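Local coordinates for protein TCR beta chain (Gallus gallus, PDB 6LIR) that serves as the beta chain of the chicken alpha-beta T-cell receptor, pairing with the alpha chain and probably contributing to recognition of antigen presented by MHC molecules, at residues K64-S67 against Q68-H72; I76-K79 against K80-A84; W155-G159 against V160-E164; W192-P195 against L196-F199; N204-N208 against G209-S213. All blocks are in the same frame, centred on the assembly; numbering follows the deposited sequence.

Contact 1 (K64-S67 against Q68-H72); sequences KRSS and QEVFH
Arg65 and Phe71 carry the buried side of this contact, their chains crossing at about a right angle. Arg65 CB lies 3.8 Å from Phe71 CD1, while CD passes on to rest 3.3 Å from Val70 O. The arginine chain leaves with CG anti to the backbone N (chi1 178°) and then bends about CB-CG (chi2 79°), which carries the guanidinium back to the turn. There NH1 donates to Gln68 O (2.9 Å), the oxygen lying close to the guanidinium plane, and NE adds a weak bond to Ser67 O. The Gln68 side chain runs alongside in the same direction, its amide only 17° from the guanidinium plane. NH2 continues inward to Asp27 O and Ser46 OG; the Gln68 amide nitrogen is held by Asp27 and Asn25, and the Phe71 ring meets Trp31.

The two strands form the D-E hairpin of the V-set domain, whose turn corresponds to the fourth hypervariable loop, HV4, of T-cell receptors. Lys64 and His72 are an antiparallel hydrogen-bonded pair, His72 N to Lys64 O measuring 2.8 Å and Lys64 N to His72 O 3.1 Å. At the turn Val70 N makes a weak bond to Ser67 O.

The other face is looser and more polar. His72 NE2 approaches Ser66 OG in its ring plane, but the 3.3 Å bond is bent and weak; ND1 has a firmer partner in Ser19. Val70 CG1 lies over one face of the imidazole, toward the rim. At the exposed tip Ser67 OG donates to Glu69 OE2 (3.2 Å), meeting that oxygen nearly along its C-O axis.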
# COMPACT_ATOMS: atom_id res chain seq x y z
N LYS B 64 24.27 12.17 -7.69
CA LYS B 64 25.14 13.20 -7.14
C LYS B 64 24.77 13.41 -5.68
O LYS B 64 23.62 13.75 -5.38
CB LYS B 64 25.02 14.52 -7.92
CG LYS B 64 25.87 15.63 -7.31
CD LYS B 64 25.96 16.83 -8.24
CE LYS B 64 25.01 17.93 -7.78
NZ LYS B 64 25.72 19.21 -7.51
N ARG B 65 25.74 13.22 -4.79
CA ARG B 65 25.53 13.54 -3.38
C ARG B 65 26.05 14.96 -3.20
O ARG B 65 27.23 15.19 -2.92
CB ARG B 65 26.24 12.54 -2.48
CG ARG B 65 26.11 12.83 -1.00
CD ARG B 65 24.76 12.39 -0.45
NE ARG B 65 24.68 12.54 1.00
CZ ARG B 65 25.10 11.62 1.86
NH1 ARG B 65 24.99 11.84 3.17
NH2 ARG B 65 25.64 10.49 1.42
N SER B 66 25.15 15.93 -3.39
CA SER B 66 25.53 17.34 -3.40
C SER B 66 25.92 17.83 -2.01
O SER B 66 26.70 18.78 -1.88
CB SER B 66 24.40 18.19 -3.97
OG SER B 66 23.22 18.06 -3.20
N SER B 67 25.37 17.22 -0.96
CA SER B 67 25.67 17.61 0.40
C SER B 67 25.30 16.46 1.32
O SER B 67 24.73 15.46 0.88
CB SER B 67 24.93 18.89 0.79
OG SER B 67 23.53 18.67 0.79
N GLN B 68 25.61 16.62 2.60
CA GLN B 68 25.30 15.59 3.59
C GLN B 68 23.81 15.27 3.62
O GLN B 68 23.42 14.12 3.87
CB GLN B 68 25.78 16.04 4.97
CG GLN B 68 25.50 15.06 6.10
CD GLN B 68 26.46 13.89 6.14
OE1 GLN B 68 27.03 13.49 5.12
NE2 GLN B 68 26.65 13.32 7.33
N GLU B 69 22.95 16.25 3.33
CA GLU B 69 21.51 16.09 3.49
C GLU B 69 20.81 15.58 2.24
O GLU B 69 19.70 15.06 2.34
CB GLU B 69 20.87 17.42 3.91
CG GLU B 69 21.34 17.96 5.25
CD GLU B 69 22.62 18.76 5.13
OE1 GLU B 69 23.19 19.14 6.17
OE2 GLU B 69 23.06 19.01 3.98
N VAL B 70 21.43 15.70 1.06
CA VAL B 70 20.72 15.59 -0.21
C VAL B 70 21.46 14.63 -1.12
O VAL B 70 22.67 14.76 -1.33
CB VAL B 70 20.57 16.97 -0.89
CG1 VAL B 70 19.81 16.83 -2.20
CG2 VAL B 70 19.88 17.96 0.03
N PHE B 71 20.71 13.69 -1.70
CA PHE B 71 21.25 12.72 -2.65
C PHE B 71 20.34 12.71 -3.87
O PHE B 71 19.17 12.31 -3.77
CB PHE B 71 21.34 11.33 -2.02
CG PHE B 71 22.11 10.33 -2.83
CD1 PHE B 71 23.13 10.74 -3.67
CD2 PHE B 71 21.82 8.98 -2.75
CE1 PHE B 71 23.85 9.82 -4.42
CE2 PHE B 71 22.53 8.05 -3.49
CZ PHE B 71 23.54 8.47 -4.33
N HIS B 72 20.87 13.14 -5.01
CA HIS B 72 20.09 13.25 -6.24
C HIS B 72 20.22 11.98 -7.07
O HIS B 72 21.31 11.43 -7.23
CB HIS B 72 20.56 14.44 -7.07
CG HIS B 72 20.45 15.76 -6.37
ND1 HIS B 72 19.27 16.45 -6.28
CD2 HIS B 72 21.38 16.51 -5.74
CE1 HIS B 72 19.47 17.58 -5.62
NE2 HIS B 72 20.74 17.64 -5.28

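Contact 2 (I76-K79 against K80-A84); sequences ISAK and KNHSA
His82 turns back on Lys79 and joins it by two hydrogen bonds, one from its ring and one from its backbone. Lys79 N donates to His82 ND1 (2.8 Å) from almost exactly within the imidazole plane, 4° out of it. In return His82 N donates to Lys79 O (2.7 Å), well above the carbonyl plane, at the 3-10 turn of residues 80-82. With CG turned away from its own carbonyl carbon (chi1 -75°), the histidine ring swings back to Lys79 so that ND1 faces the Lys79 N-H. Ser83 N prolongs the turn with a bond to Lys80 O.

Van der Waals contacts fill in around the ring: ND1 lies 3.4 Å from Ala78 CA and CE1 3.5 Å from Ile76 O, while Tyr61 meets the histidine edge-to-face.

Charge enters through Lys79, whose bent chain curls back along its own segment. Its NZ donates to Ala78 O (2.9 Å) and weakly to Ser77, with a long, weak ion pair to Asp13 beyond.

This is the E-F turn of the V-set domain, where Tyr86 OH bonds His82 O in a tyrosine corner. A leucine in place of His82 would probably leave Lys79 N without its acceptor and Gly60 O without its donor. With ND1 accepting from Lys79 N and NE2 bonded to Gly60 O, the chemistry is consistent with a neutral imidazole carrying its proton on NE2.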
# COMPACT_ATOMS: atom_id res chain seq x y z
N ILE B 76 18.16 9.46 -16.89
CA ILE B 76 18.70 9.78 -18.21
C ILE B 76 17.81 9.17 -19.29
O ILE B 76 17.64 7.95 -19.34
CB ILE B 76 20.15 9.28 -18.35
CG1 ILE B 76 21.00 9.77 -17.17
CG2 ILE B 76 20.74 9.74 -19.67
CD1 ILE B 76 20.97 11.28 -16.98
N SER B 77 17.26 10.02 -20.16
CA SER B 77 16.50 9.58 -21.33
C SER B 77 15.40 8.58 -20.94
O SER B 77 15.42 7.41 -21.32
CB SER B 77 17.43 8.98 -22.39
OG SER B 77 16.69 8.36 -23.42
N ALA B 78 14.47 9.08 -20.12
CA ALA B 78 13.43 8.28 -19.50
C ALA B 78 12.75 7.34 -20.49
O ALA B 78 12.35 7.73 -21.59
CB ALA B 78 12.38 9.19 -18.86
N LYS B 79 12.63 6.09 -20.07
CA LYS B 79 12.14 4.97 -20.86
C LYS B 79 11.08 4.25 -20.05
O LYS B 79 11.02 4.38 -18.82
CB LYS B 79 13.26 3.99 -21.23
CG LYS B 79 14.32 4.54 -22.17
CD LYS B 79 13.88 4.46 -23.62
CE LYS B 79 14.38 5.66 -24.41
NZ LYS B 79 13.59 6.88 -24.10
N LYS B 80 10.21 3.51 -20.74
CA LYS B 80 9.24 2.67 -20.05
C LYS B 80 9.93 1.83 -18.98
O LYS B 80 9.39 1.62 -17.89
CB LYS B 80 8.52 1.76 -21.04
CG LYS B 80 7.70 2.47 -22.09
CD LYS B 80 6.36 2.93 -21.54
CE LYS B 80 5.25 1.97 -21.92
NZ LYS B 80 4.50 2.42 -23.13
N ASN B 81 11.12 1.32 -19.30
CA ASN B 81 11.92 0.58 -18.35
C ASN B 81 12.22 1.35 -17.06
O ASN B 81 12.56 0.72 -16.05
CB ASN B 81 13.20 0.22 -19.11
CG ASN B 81 14.33 -0.24 -18.23
OD1 ASN B 81 15.47 0.19 -18.42
ND2 ASN B 81 14.05 -1.17 -17.33
N HIS B 82 12.09 2.68 -17.05
CA HIS B 82 12.24 3.46 -15.81
C HIS B 82 11.05 3.36 -14.85
O HIS B 82 11.21 3.67 -13.66
CB HIS B 82 12.56 4.91 -16.13
CG HIS B 82 13.98 5.10 -16.58
ND1 HIS B 82 14.30 5.40 -17.88
CD2 HIS B 82 15.15 4.96 -15.92
CE1 HIS B 82 15.62 5.47 -18.00
NE2 HIS B 82 16.16 5.20 -16.82
N SER B 83 9.87 2.95 -15.31
CA SER B 83 8.68 3.03 -14.47
C SER B 83 8.78 2.07 -13.29
O SER B 83 9.00 0.86 -13.48
CB SER B 83 7.43 2.73 -15.29
OG SER B 83 7.34 3.59 -16.42
N ALA B 84 8.60 2.59 -12.09
CA ALA B 84 8.91 1.86 -10.87
C ALA B 84 8.49 2.70 -9.67
O ALA B 84 8.08 3.85 -9.81
CB ALA B 84 10.39 1.50 -10.78

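Contact 3 (W155-G159 against V160-E164)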
# COMPACT_ATOMS: atom_id res chain seq x y z
N TRP B 155 -8.37 9.91 3.23
CA TRP B 155 -9.51 10.51 3.92
C TRP B 155 -9.04 11.50 4.97
O TRP B 155 -8.05 11.26 5.67
CB TRP B 155 -10.36 9.44 4.60
CG TRP B 155 -11.17 8.59 3.67
CD1 TRP B 155 -10.81 7.39 3.13
CD2 TRP B 155 -12.50 8.86 3.21
NE1 TRP B 155 -11.84 6.90 2.35
CE2 TRP B 155 -12.88 7.78 2.38
CE3 TRP B 155 -13.41 9.91 3.42
CZ2 TRP B 155 -14.13 7.73 1.76
CZ3 TRP B 155 -14.64 9.85 2.80
CH2 TRP B 155 -14.99 8.77 1.98
N LYS B 156 -9.75 12.62 5.08
CA LYS B 156 -9.69 13.49 6.24
C LYS B 156 -11.06 13.58 6.88
O LYS B 156 -12.07 13.70 6.18
CB LYS B 156 -9.18 14.88 5.86
CG LYS B 156 -7.70 14.93 5.52
CD LYS B 156 -7.20 16.36 5.37
CE LYS B 156 -5.71 16.39 5.10
NZ LYS B 156 -5.22 17.78 4.87
N VAL B 157 -11.11 13.55 8.21
CA VAL B 157 -12.35 13.78 8.94
C VAL B 157 -12.14 15.03 9.78
O VAL B 157 -11.33 15.04 10.72
CB VAL B 157 -12.75 12.58 9.82
CG1 VAL B 157 -14.00 12.91 10.61
CG2 VAL B 157 -12.97 11.35 8.96
N ASN B 158 -12.90 16.09 9.47
CA ASN B 158 -12.80 17.38 10.14
C ASN B 158 -11.36 17.88 10.15
O ASN B 158 -10.77 18.17 11.19
CB ASN B 158 -13.37 17.29 11.56
CG ASN B 158 -14.87 17.04 11.57
OD1 ASN B 158 -15.59 17.51 10.69
ND2 ASN B 158 -15.34 16.30 12.56
N GLY B 159 -10.79 17.99 8.95
CA GLY B 159 -9.45 18.50 8.77
C GLY B 159 -8.32 17.58 9.20
O GLY B 159 -7.15 17.92 8.95
N VAL B 160 -8.61 16.44 9.83
CA VAL B 160 -7.58 15.57 10.38
C VAL B 160 -7.46 14.32 9.51
O VAL B 160 -8.47 13.74 9.10
CB VAL B 160 -7.90 15.19 11.84
CG1 VAL B 160 -6.82 14.31 12.44
CG2 VAL B 160 -8.11 16.45 12.67
N LYS B 161 -6.22 13.88 9.27
CA LYS B 161 -5.97 12.62 8.59
C LYS B 161 -6.65 11.47 9.33
O LYS B 161 -6.48 11.33 10.54
CB LYS B 161 -4.47 12.34 8.48
CG LYS B 161 -3.64 13.54 8.07
CD LYS B 161 -2.87 13.31 6.78
CE LYS B 161 -2.02 14.52 6.44
NZ LYS B 161 -0.56 14.24 6.54
N ARG B 162 -7.41 10.66 8.60
CA ARG B 162 -8.15 9.56 9.20
C ARG B 162 -7.66 8.25 8.60
O ARG B 162 -7.58 8.12 7.38
CB ARG B 162 -9.65 9.73 8.97
CG ARG B 162 -10.50 8.53 9.37
CD ARG B 162 -10.66 8.46 10.87
NE ARG B 162 -11.78 7.61 11.25
CZ ARG B 162 -12.95 8.06 11.69
NH1 ARG B 162 -13.91 7.21 12.01
NH2 ARG B 162 -13.17 9.36 11.79
N THR B 163 -7.38 7.28 9.46
CA THR B 163 -7.00 5.95 9.03
C THR B 163 -7.89 4.85 9.58
O THR B 163 -8.08 3.83 8.91
CB THR B 163 -5.56 5.64 9.49
OG1 THR B 163 -5.40 6.05 10.86
CG2 THR B 163 -4.55 6.38 8.64
N GLU B 164 -8.43 5.03 10.78
CA GLU B 164 -9.32 4.06 11.39
C GLU B 164 -10.58 3.88 10.54
O GLU B 164 -11.29 4.85 10.26
CB GLU B 164 -9.66 4.48 12.82
CG GLU B 164 -9.61 3.33 13.83
CD GLU B 164 -8.18 2.95 14.21
OE1 GLU B 164 -7.47 3.74 14.85
OE2 GLU B 164 -7.76 1.85 13.79
O HOH W 1 -6.63 8.10 4.76
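Val160 O takes the N-H of Val157 in its carbonyl plane (2.8 Å from Val157 N), with the CA-H of Lys156 close beside it (CA to O 3.1 Å). The return bond, Val160 N to Val157 O, is longer and comes from well above the carbonyl plane. Together they close a type I' turn in which Asn158 and Gly159 both take positive phi. Farther from the turn Arg162 N donates to Trp155 O (3.1 Å), and a water bridges Trp155 N and Arg162 O.

Across the face shared by Val157 and Arg162, Val157 CG2 touches Arg162 CB (3.7 Å) and also NH2 (3.5 Å), because the arginine bends about CB-CG (chi2 76°) and folds over the methyl. NE donates to Glu164 O (3.0 Å) on a lone pair, and NH2 forms a salt bridge with Glu191. With a serine in place of Arg162, Glu191 would probably lose its charged mate and Val157 the hydrocarbon lying over it.

The short strand 160-162 that follows strand C (152-157) edges the sheet within this chain: strand 152-157 pairs on with 198-207, Trp155 packs inward on the Cys141-Cys201 disulfide, and Glu164 touches His163 of the TCR alpha chain.

Contact 4 (W192-P195 against L196-F199); sequences WFNP and LNRF
Asn194 receives two successive backbone N-H groups with two different oxygens, one from its side chain and one from its main chain. Leu196 N donates to Asn194 OD1 (3.1 Å), and Asn197 N donates to Asn194 O, also 3.1 Å; each donor lies above the plane of the carbonyl it meets. The first bond closes an Asx turn and the second a type I beta turn, superposed around Pro195, so both the fold-back and the asparagine amide are fixed. CG anti to the backbone N (chi1 -172°) brings OD1 forward, where it also lies 3.4 Å from Leu196 CB. Asn197 crosses Asn194 at about a right angle, its ND2 3.6 Å from Asn194 CB while bonded to Glu191 O.

Inside the bend lies an aromatic pair. Trp192 CE3 comes within 3.8 Å of Phe199 CE2, the ring planes at 33° in an oblique arrangement. Leu139, Ile187 and Ile218 pack round the two rings.

The backbone first leaves the helix through an inverse gamma turn centred on Phe193. Asn194, Pro195 and Leu196 then make an Asx-Pro turn within the E-F connection of a C1-set immunoglobulin domain, which carries the chain from helix 189-192 into strand 198-207.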
# COMPACT_ATOMS: atom_id res chain seq x y z
N TRP B 192 -21.80 9.11 12.02
CA TRP B 192 -22.40 9.55 10.77
C TRP B 192 -23.52 10.56 11.02
O TRP B 192 -23.70 11.50 10.24
CB TRP B 192 -22.93 8.37 9.97
CG TRP B 192 -23.82 8.80 8.84
CD1 TRP B 192 -25.17 8.59 8.73
CD2 TRP B 192 -23.43 9.55 7.68
NE1 TRP B 192 -25.64 9.14 7.56
CE2 TRP B 192 -24.59 9.74 6.90
CE3 TRP B 192 -22.22 10.06 7.22
CZ2 TRP B 192 -24.57 10.43 5.69
CZ3 TRP B 192 -22.20 10.75 6.01
CH2 TRP B 192 -23.37 10.92 5.26
N PHE B 193 -24.29 10.38 12.10
CA PHE B 193 -25.45 11.23 12.35
C PHE B 193 -25.03 12.45 13.16
O PHE B 193 -25.40 12.66 14.32
CB PHE B 193 -26.55 10.44 13.06
CG PHE B 193 -27.37 9.59 12.14
CD1 PHE B 193 -28.01 10.14 11.05
CD2 PHE B 193 -27.49 8.23 12.36
CE1 PHE B 193 -28.76 9.36 10.19
CE2 PHE B 193 -28.24 7.44 11.51
CZ PHE B 193 -28.88 8.01 10.43
N ASN B 194 -24.23 13.29 12.50
CA ASN B 194 -23.76 14.56 13.01
C ASN B 194 -23.54 15.47 11.81
O ASN B 194 -22.57 15.28 11.05
CB ASN B 194 -22.47 14.38 13.81
CG ASN B 194 -22.03 15.64 14.54
OD1 ASN B 194 -22.41 16.76 14.18
ND2 ASN B 194 -21.21 15.47 15.57
N PRO B 195 -24.41 16.46 11.58
CA PRO B 195 -24.27 17.30 10.38
C PRO B 195 -23.09 18.25 10.42
O PRO B 195 -22.87 18.97 9.44
CB PRO B 195 -25.60 18.08 10.35
CG PRO B 195 -26.07 18.09 11.77
CD PRO B 195 -25.60 16.80 12.38
N LEU B 196 -22.31 18.26 11.50
CA LEU B 196 -21.08 19.03 11.57
C LEU B 196 -19.86 18.24 11.12
O LEU B 196 -18.82 18.84 10.80
CB LEU B 196 -20.86 19.55 12.99
CG LEU B 196 -22.02 20.42 13.49
CD1 LEU B 196 -21.87 20.71 14.97
CD2 LEU B 196 -22.12 21.70 12.68
N ASN B 197 -19.94 16.91 11.10
CA ASN B 197 -18.79 16.09 10.74
C ASN B 197 -18.52 16.19 9.24
O ASN B 197 -19.40 15.93 8.41
CB ASN B 197 -19.02 14.64 11.15
CG ASN B 197 -18.71 14.40 12.62
OD1 ASN B 197 -18.11 15.25 13.28
ND2 ASN B 197 -19.11 13.24 13.13
N ARG B 198 -17.30 16.57 8.91
CA ARG B 198 -16.89 16.79 7.53
C ARG B 198 -16.04 15.60 7.09
O ARG B 198 -14.92 15.41 7.57
CB ARG B 198 -16.12 18.10 7.40
CG ARG B 198 -15.37 18.28 6.09
CD ARG B 198 -15.15 19.76 5.82
NE ARG B 198 -13.90 20.23 6.41
CZ ARG B 198 -13.80 20.72 7.64
NH1 ARG B 198 -12.62 21.13 8.10
NH2 ARG B 198 -14.88 20.81 8.42
N PHE B 199 -16.57 14.80 6.17
CA PHE B 199 -15.90 13.60 5.70
C PHE B 199 -15.32 13.90 4.32
O PHE B 199 -16.07 14.12 3.36
CB PHE B 199 -16.85 12.41 5.65
CG PHE B 199 -17.46 12.07 6.98
CD1 PHE B 199 -16.75 11.34 7.92
CD2 PHE B 199 -18.74 12.49 7.29
CE1 PHE B 199 -17.32 11.03 9.15
CE2 PHE B 199 -19.31 12.19 8.50
CZ PHE B 199 -18.60 11.46 9.44

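Contact 5 (N204-N208 against G209-S213); sequences NFFKN and GTQQS
This is the F-G beta hairpin of the C1-set domain, a tight two-residue turn, unlike the long F-G loop of mammalian TCR beta constant domains. Residues Asn208 and Gly209 form its type I' corner, both with positive phi. Lys207 and Thr210 pair on either side of it: Lys207 N donates to Thr210 O (2.8 Å) and Thr210 N to Lys207 O (3.1 Å). Two residues on, Phe205 N and Gln212 O, like Gln212 N and Phe205 O, are joined by nearly straight bonds of 2.9 Å.

On the face of Phe205, Lys207 and Gln212, the Phe205 ring has CG between the backbone N and the carbonyl carbon (chi1 56°), which lays it across the neighbouring strand. Gln212 CB sits over its face, 4.1 Å from the ring centroid, in a CH-pi contact. The extended Gln212 chain then runs toward the turn, where NE2 lies 3.4 Å from Lys207 CB and bonds Lys207 O weakly, giving that oxygen a second donor.

On the other face the Phe206 ring covers the turn. Thr210 O lies over its face toward the rim, and CZ presses to 3.2 Å from Gly209 C. Ser213 OG donates to Asn204 OD1 in the carbonyl plane, at the far end of the pairing.

Strand 210-219 is the outermost strand of its sheet within this chain. Phe206 reaches Ile7, Leu8 and Val9 on strand 7-11 of the V domain, and Gln211 OE1 bonds Ser6 and Ile7; Lys207 makes a salt bridge with Glu118 in the linking stretch.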
# COMPACT_ATOMS: atom_id res chain seq x y z
N ASN B 204 -4.85 12.55 -4.74
CA ASN B 204 -3.60 13.21 -5.07
C ASN B 204 -3.01 12.54 -6.30
O ASN B 204 -2.94 11.31 -6.36
CB ASN B 204 -2.62 13.17 -3.89
CG ASN B 204 -3.19 13.81 -2.64
OD1 ASN B 204 -3.50 15.00 -2.63
ND2 ASN B 204 -3.35 13.02 -1.58
N PHE B 205 -2.59 13.34 -7.27
CA PHE B 205 -2.07 12.82 -8.52
C PHE B 205 -1.06 13.81 -9.08
O PHE B 205 -0.72 14.81 -8.42
CB PHE B 205 -3.22 12.52 -9.50
CG PHE B 205 -4.11 13.70 -9.77
CD1 PHE B 205 -5.18 13.99 -8.94
CD2 PHE B 205 -3.89 14.52 -10.87
CE1 PHE B 205 -6.01 15.07 -9.19
CE2 PHE B 205 -4.71 15.61 -11.12
CZ PHE B 205 -5.77 15.88 -10.28
N PHE B 206 -0.57 13.54 -10.28
CA PHE B 206 0.45 14.37 -10.91
C PHE B 206 -0.01 14.73 -12.31
O PHE B 206 -0.35 13.85 -13.10
CB PHE B 206 1.79 13.63 -10.96
CG PHE B 206 2.93 14.46 -11.48
CD1 PHE B 206 3.21 14.50 -12.83
CD2 PHE B 206 3.73 15.19 -10.61
CE1 PHE B 206 4.26 15.25 -13.32
CE2 PHE B 206 4.78 15.94 -11.09
CZ PHE B 206 5.05 15.97 -12.44
N LYS B 207 -0.02 16.03 -12.61
CA LYS B 207 -0.46 16.51 -13.91
C LYS B 207 0.26 17.81 -14.23
O LYS B 207 0.48 18.64 -13.34
CB LYS B 207 -1.98 16.72 -13.92
CG LYS B 207 -2.58 17.09 -15.27
CD LYS B 207 -4.00 17.61 -15.10
CE LYS B 207 -4.75 17.65 -16.42
NZ LYS B 207 -6.18 18.01 -16.22
N ASN B 208 0.60 17.99 -15.50
CA ASN B 208 1.24 19.21 -16.00
C ASN B 208 2.47 19.57 -15.18
O ASN B 208 2.64 20.70 -14.71
CB ASN B 208 0.24 20.37 -16.02
CG ASN B 208 -0.78 20.25 -17.13
OD1 ASN B 208 -0.44 19.89 -18.26
ND2 ASN B 208 -2.04 20.53 -16.82
N GLY B 209 3.36 18.59 -15.00
CA GLY B 209 4.61 18.87 -14.33
C GLY B 209 4.52 19.14 -12.85
O GLY B 209 5.53 19.54 -12.25
N THR B 210 3.37 18.93 -12.23
CA THR B 210 3.22 19.27 -10.82
C THR B 210 2.23 18.33 -10.14
O THR B 210 1.47 17.61 -10.79
CB THR B 210 2.76 20.73 -10.66
OG1 THR B 210 2.91 21.13 -9.29
CG2 THR B 210 1.31 20.88 -11.07
N GLN B 211 2.26 18.36 -8.81
CA GLN B 211 1.35 17.57 -7.99
C GLN B 211 0.05 18.32 -7.80
O GLN B 211 0.05 19.52 -7.49
CB GLN B 211 2.00 17.23 -6.64
CG GLN B 211 3.40 16.65 -6.77
CD GLN B 211 3.67 15.54 -5.77
OE1 GLN B 211 3.60 14.36 -6.09
NE2 GLN B 211 3.97 15.93 -4.53
N GLN B 212 -1.07 17.63 -7.98
CA GLN B 212 -2.39 18.23 -7.86
C GLN B 212 -3.26 17.37 -6.96
O GLN B 212 -2.99 16.19 -6.73
CB GLN B 212 -3.09 18.38 -9.22
CG GLN B 212 -2.34 19.22 -10.23
CD GLN B 212 -3.19 19.53 -11.46
OE1 GLN B 212 -4.42 19.56 -11.40
NE2 GLN B 212 -2.52 19.77 -12.58
N SER B 213 -4.35 17.97 -6.48
CA SER B 213 -5.30 17.28 -5.63
C SER B 213 -6.72 17.67 -6.03
O SER B 213 -6.97 18.79 -6.49
CB SER B 213 -5.11 17.63 -4.15
OG SER B 213 -3.83 17.25 -3.68

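How the contacts relate
Contacts 1 and 2 belong to the V-set domain and follow each other along the chain, with centres 22 Å apart: one turns strand 61-67 into 70-75, the other leads from 70-75 to 84-91. Contacts 3 and 4 lie in the C1-set domain, centres 12 Å apart, and touch directly: Asn158 OD1 lies 2.6 Å from Arg198 N and Asn158 ND2 3.1 Å from Asn197 OD1, both probable hydrogen bonds. Contact 5 shares strand 198-207 with contact 4, but their centres are 29 Å apart. It lies nearer the V domain, about 12 Å from contact 2 at the nearest atoms, whereas contacts 1 and 4, on opposite sides of the chain's centre, have centres 46 Å apart.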